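Local coordinates for adenosylmethionine-8-amino-7-oxononanoate aminotransferase (Methanocaldococcus jannaschii, PDB 6ZHK) that transfers amino groups with pyridoxal 5'-phosphate as cofactor, acting as a thermostable D-amino acid transaminase within the class III aminotransferase family, at the interface of chains A and B. Numbering follows the deposited sequence. Chains: chain A/B, Adenosylmethionine-8-amino-7-oxononanoate aminotransferase.

The interface of chains A and B. Residues chain A 91, 337-338; chain B 61-62, 64, 122, 301.
The imidazole of A:His337 meets chain B at its edge: the carbonyl carbon of B:Gly122 lies in the ring plane, and the approach from chain B is edge-on, not a stack over the ring. Ring atom NE2 comes 3.4 Å from the backbone N of B:Gly122, where helix 122-140 begins; this is a close polar approach, not counted on as a hydrogen bond. The start of that helix probably forms part of the pyridoxal 5'-phosphate site, and the active site of this homodimer family is built from both subunits.

Next along, A:Thr338 reaches B:Lys301, the lysine that carries the cofactor as a Schiff base in this family but is unmodified here. The lysine chain runs extended until its last torsion, where chi4 of -66° bends the amine over to donate a 2.7 Å hydrogen bond from NZ to the hydroxyl OG1 of A:Thr338. The same NZ donates to the backbone O of B:Ile62 at 3.2 Å, with a C=O...N angle of 159° and the nitrogen tilted 21° from the carbonyl plane. Two oxygens, one from each subunit, thus hold the amine in the absence of cofactor. An alanine here would probably leave both oxygens without this donor and the cofactor without its covalent anchor. ND1 of A:His337 stands 4.7 Å from NZ of B:Lys301, not in contact with it.

On the threonine's other branch, the methyl is anti to the backbone N and turned towards B:Cys64. The methyl CG2 of A:Thr338 rests 3.7 Å from SG of B:Cys64.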
# COMPACT_ATOMS: atom_id res chain seq x y z
N LEU A 91 -2.85 -13.97 7.13
CA LEU A 91 -3.74 -14.75 6.27
C LEU A 91 -3.89 -16.13 6.94
O LEU A 91 -2.99 -16.98 6.84
CB LEU A 91 -3.13 -14.88 4.86
CG LEU A 91 -3.32 -13.71 3.88
CD1 LEU A 91 -2.38 -12.56 4.24
CD2 LEU A 91 -3.06 -14.20 2.45
N HIS A 337 -3.04 -7.89 1.42
CA HIS A 337 -1.75 -8.15 0.83
C HIS A 337 -0.81 -8.74 1.87
O HIS A 337 -1.17 -8.77 3.05
CB HIS A 337 -1.19 -6.93 0.07
CG HIS A 337 -0.39 -7.23 -1.17
ND1 HIS A 337 -0.07 -8.51 -1.57
CD2 HIS A 337 0.16 -6.40 -2.09
CE1 HIS A 337 0.64 -8.46 -2.68
NE2 HIS A 337 0.80 -7.18 -3.00
N THR A 338 0.37 -9.15 1.36
CA THR A 338 1.41 -9.86 2.08
C THR A 338 1.56 -9.31 3.50
O THR A 338 1.62 -10.08 4.45
CB THR A 338 2.74 -9.66 1.35
OG1 THR A 338 2.45 -10.05 0.01
CG2 THR A 338 3.85 -10.51 1.92
N SER B 61 6.02 -17.15 4.91
CA SER B 61 5.14 -16.07 5.38
C SER B 61 4.44 -15.42 4.19
O SER B 61 4.20 -14.19 4.17
CB SER B 61 5.81 -15.11 6.37
OG SER B 61 6.31 -15.86 7.52
N ILE B 62 3.98 -16.31 3.27
CA ILE B 62 3.29 -15.90 2.04
C ILE B 62 4.28 -15.19 1.10
O ILE B 62 4.03 -14.10 0.56
CB ILE B 62 1.97 -15.13 2.29
CG1 ILE B 62 1.22 -15.63 3.51
CG2 ILE B 62 1.08 -15.21 1.02
CD1 ILE B 62 0.65 -17.06 3.43
N CYS B 64 7.38 -14.05 0.98
CA CYS B 64 8.24 -12.86 1.16
C CYS B 64 9.54 -13.13 1.94
O CYS B 64 10.50 -12.34 1.88
CB CYS B 64 7.46 -11.68 1.75
SG CYS B 64 6.90 -11.96 3.46
N GLY B 122 3.17 -4.76 -3.48
CA GLY B 122 3.20 -5.19 -4.87
C GLY B 122 1.98 -4.70 -5.67
O GLY B 122 2.08 -4.28 -6.85
N LYS B 301 7.54 -7.91 -1.91
CA LYS B 301 7.70 -9.12 -1.10
C LYS B 301 9.14 -9.28 -0.61
O LYS B 301 9.48 -8.67 0.39
CB LYS B 301 7.20 -10.41 -1.79
CG LYS B 301 5.69 -10.54 -1.94
CD LYS B 301 5.25 -11.81 -2.66
CE LYS B 301 3.77 -11.92 -2.96
NZ LYS B 301 3.03 -12.03 -1.68